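Local coordinates for protein acireductone dioxygenase (Bacillus anthracis, PDB 4QGL) that probably oxidises the acireductone of the methionine salvage pathway with molecular oxygen, giving products that depend on whether iron or nickel is bound, at residues I119-F129 with E144-L152. Sequence-based numbering, arbitrary orientation.
Sequences IFAIEGKDGTF and ENARHYFTL. With CD (cadmium ion), chain B.
In the cupin barrel, strand 148-151 pairs antiparallel with strand 119-123 at the end of one sheet, and this edge carries H148, the last in sequence of the four protein ligands of the bound cadmium, at a site where iron or nickel is expected. I119 pairs with T151 and A121 with Y149 through two backbone bonds each, and E123 N to R147 O (3.0 Å) extends the pairing by one residue. F120-F150 and I122-H148 are the non-hydrogen-bonded pairs, and their side chains line the barrel interior. There F150 sends its CD1 edge over the centre of the F120 face in an edge-to-face pair, centroids 5.0 Å apart and planes at 59°. F120 also meets H148: H148 CD2 lies at the edge of the F120 ring, 3.9 Å from F120 CE1. H148 CB rests on I122 CG1. A chi1 of 65° tucks the H148 ring over its own backbone, where ND1 donates to A146 O at 2.7 Å, the acceptor nearly in the ring plane, and NE2 binds cadmium at 2.6 Å. H103, H105, E109 and a water also bind this ion. On the other face of the sheet, the Y149 ring lies over A121, whose CB sits 3.7 Å from its centroid in a CH-pi contact, while F129 CE2 meets Y149 CE1 obliquely. At the turn end, E123 OE1 approaches R147 CG and shares a water with R147 N; the guanidinium instead turns to a salt bridge with E102. The ND1 and NE2-cadmium bonds together fix the imidazole's rotation, and the carbonyl acceptor probably makes H148 a stronger donor to the ion, with F120 and I122 as apolar second-shell neighbours.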
# COMPACT_ATOMS: atom_id res chain seq x y z
N ILE A 119 -6.58 2.20 -2.30
CA ILE A 119 -6.98 3.11 -1.25
C ILE A 119 -6.96 2.35 0.05
O ILE A 119 -7.62 1.35 0.18
CB ILE A 119 -8.42 3.66 -1.43
CG1 ILE A 119 -8.63 4.32 -2.79
CG2 ILE A 119 -8.67 4.73 -0.37
CD1 ILE A 119 -10.08 4.35 -3.23
N PHE A 120 -6.21 2.85 1.03
CA PHE A 120 -6.37 2.37 2.38
C PHE A 120 -7.24 3.30 3.19
O PHE A 120 -7.02 4.50 3.20
CB PHE A 120 -5.04 2.27 3.08
CG PHE A 120 -4.37 0.94 2.87
CD1 PHE A 120 -4.80 -0.16 3.57
CD2 PHE A 120 -3.32 0.79 1.97
CE1 PHE A 120 -4.22 -1.38 3.38
CE2 PHE A 120 -2.74 -0.44 1.78
CZ PHE A 120 -3.19 -1.52 2.49
N ALA A 121 -8.21 2.74 3.90
CA ALA A 121 -9.10 3.54 4.74
C ALA A 121 -8.76 3.26 6.20
O ALA A 121 -9.00 2.16 6.69
CB ALA A 121 -10.57 3.19 4.47
N ILE A 122 -8.25 4.27 6.91
CA ILE A 122 -7.68 4.04 8.24
C ILE A 122 -8.43 4.85 9.27
O ILE A 122 -8.76 6.03 9.07
CB ILE A 122 -6.17 4.35 8.25
CG1 ILE A 122 -5.45 3.44 7.27
CG2 ILE A 122 -5.58 4.09 9.63
CD1 ILE A 122 -4.24 4.06 6.61
N GLU A 123 -8.74 4.18 10.38
CA GLU A 123 -9.44 4.81 11.49
C GLU A 123 -8.39 5.62 12.20
O GLU A 123 -7.43 5.07 12.72
CB GLU A 123 -10.04 3.77 12.43
CG GLU A 123 -10.83 4.33 13.60
CD GLU A 123 -11.50 3.22 14.43
OE1 GLU A 123 -10.76 2.35 14.98
OE2 GLU A 123 -12.76 3.17 14.54
N GLY A 124 -8.58 6.94 12.21
CA GLY A 124 -7.68 7.84 12.90
C GLY A 124 -7.84 7.77 14.39
O GLY A 124 -8.86 7.35 14.91
N LYS A 125 -6.82 8.25 15.08
CA LYS A 125 -6.79 8.21 16.53
C LYS A 125 -7.89 9.00 17.21
O LYS A 125 -8.17 8.76 18.37
CB LYS A 125 -5.43 8.70 17.02
CG LYS A 125 -5.12 10.16 16.75
CD LYS A 125 -3.79 10.49 17.39
CE LYS A 125 -3.00 11.51 16.63
NZ LYS A 125 -2.16 12.33 17.56
N ASP A 126 -8.47 9.95 16.48
CA ASP A 126 -9.66 10.69 16.94
C ASP A 126 -11.02 10.06 16.55
O ASP A 126 -12.05 10.64 16.84
CB ASP A 126 -9.59 12.17 16.52
CG ASP A 126 -9.75 12.38 15.00
OD1 ASP A 126 -9.32 11.48 14.21
OD2 ASP A 126 -10.29 13.47 14.61
N GLY A 127 -11.01 8.90 15.91
CA GLY A 127 -12.22 8.12 15.65
C GLY A 127 -12.74 8.19 14.22
O GLY A 127 -13.55 7.36 13.80
N THR A 128 -12.21 9.16 13.46
CA THR A 128 -12.63 9.37 12.10
C THR A 128 -11.74 8.68 11.06
O THR A 128 -10.51 8.69 11.14
CB THR A 128 -12.69 10.86 11.82
OG1 THR A 128 -13.38 11.52 12.89
CG2 THR A 128 -13.42 11.15 10.51
N PHE A 129 -12.40 8.12 10.07
CA PHE A 129 -11.73 7.41 9.01
C PHE A 129 -11.16 8.38 8.02
O PHE A 129 -11.79 9.40 7.75
CB PHE A 129 -12.69 6.46 8.32
CG PHE A 129 -12.70 5.09 8.92
CD1 PHE A 129 -13.43 4.83 10.07
CD2 PHE A 129 -11.92 4.08 8.36
CE1 PHE A 129 -13.38 3.58 10.64
CE2 PHE A 129 -11.88 2.82 8.92
CZ PHE A 129 -12.62 2.56 10.05
N GLU A 144 0.20 -1.70 13.54
CA GLU A 144 -0.44 -2.79 14.20
C GLU A 144 -1.59 -2.21 15.01
O GLU A 144 -1.50 -1.10 15.53
CB GLU A 144 0.58 -3.58 15.06
CG GLU A 144 1.02 -2.91 16.35
CD GLU A 144 1.94 -3.82 17.18
OE1 GLU A 144 2.33 -4.90 16.71
OE2 GLU A 144 2.27 -3.47 18.34
N ASN A 145 -2.68 -2.98 15.06
CA ASN A 145 -3.93 -2.68 15.81
C ASN A 145 -4.83 -1.59 15.24
O ASN A 145 -5.91 -1.36 15.77
CB ASN A 145 -3.66 -2.42 17.30
CG ASN A 145 -2.84 -3.52 17.92
OD1 ASN A 145 -2.92 -4.69 17.50
ND2 ASN A 145 -1.97 -3.16 18.88
N ALA A 146 -4.42 -0.96 14.14
CA ALA A 146 -5.25 0.05 13.53
C ALA A 146 -6.32 -0.58 12.65
O ALA A 146 -6.03 -1.30 11.71
CB ALA A 146 -4.42 1.02 12.72
N ARG A 147 -7.57 -0.27 12.96
CA ARG A 147 -8.70 -0.71 12.14
C ARG A 147 -8.62 -0.03 10.76
O ARG A 147 -8.41 1.18 10.67
CB ARG A 147 -10.01 -0.39 12.83
CG ARG A 147 -10.13 -0.93 14.24
CD ARG A 147 -10.33 -2.44 14.31
NE ARG A 147 -11.64 -2.93 13.79
CZ ARG A 147 -11.93 -4.21 13.54
NH1 ARG A 147 -11.05 -5.19 13.77
NH2 ARG A 147 -13.10 -4.53 13.04
N HIS A 148 -8.73 -0.83 9.70
CA HIS A 148 -8.64 -0.33 8.34
C HIS A 148 -9.31 -1.29 7.35
O HIS A 148 -9.60 -2.41 7.72
CB HIS A 148 -7.17 -0.08 7.98
CG HIS A 148 -6.34 -1.31 7.93
ND1 HIS A 148 -5.92 -1.97 9.06
CD2 HIS A 148 -5.87 -2.04 6.89
CE1 HIS A 148 -5.23 -3.04 8.73
NE2 HIS A 148 -5.20 -3.12 7.41
N TYR A 149 -9.60 -0.85 6.13
CA TYR A 149 -9.90 -1.76 5.03
C TYR A 149 -9.26 -1.27 3.73
O TYR A 149 -8.61 -0.21 3.72
CB TYR A 149 -11.40 -2.01 4.88
CG TYR A 149 -12.22 -0.78 4.79
CD1 TYR A 149 -12.67 -0.15 5.94
CD2 TYR A 149 -12.56 -0.23 3.57
CE1 TYR A 149 -13.44 1.00 5.88
CE2 TYR A 149 -13.31 0.93 3.49
CZ TYR A 149 -13.75 1.54 4.65
OH TYR A 149 -14.50 2.70 4.64
N PHE A 150 -9.37 -2.07 2.67
CA PHE A 150 -8.68 -1.77 1.40
C PHE A 150 -9.63 -1.78 0.20
O PHE A 150 -10.57 -2.55 0.13
CB PHE A 150 -7.49 -2.75 1.13
CG PHE A 150 -6.72 -2.44 -0.16
CD1 PHE A 150 -5.77 -1.43 -0.19
CD2 PHE A 150 -6.95 -3.14 -1.33
CE1 PHE A 150 -5.08 -1.13 -1.36
CE2 PHE A 150 -6.27 -2.83 -2.49
CZ PHE A 150 -5.33 -1.84 -2.51
N THR A 151 -9.34 -0.94 -0.77
CA THR A 151 -10.21 -0.86 -1.93
C THR A 151 -9.35 -0.57 -3.14
O THR A 151 -8.36 0.18 -3.08
CB THR A 151 -11.29 0.22 -1.69
OG1 THR A 151 -12.37 -0.30 -0.89
CG2 THR A 151 -11.84 0.71 -2.97
N LEU A 152 -9.68 -1.17 -4.26
CA LEU A 152 -9.15 -0.68 -5.49
C LEU A 152 -9.89 0.57 -5.93
O LEU A 152 -10.92 0.93 -5.43
CB LEU A 152 -9.24 -1.72 -6.58
CG LEU A 152 -8.52 -3.02 -6.28
CD1 LEU A 152 -9.02 -4.11 -7.20
CD2 LEU A 152 -7.03 -2.81 -6.43
CD CD B . -5.20 -5.34 6.05
O HOH W 1 -7.82 2.17 14.87
O HOH W 2 -6.03 -4.54 4.00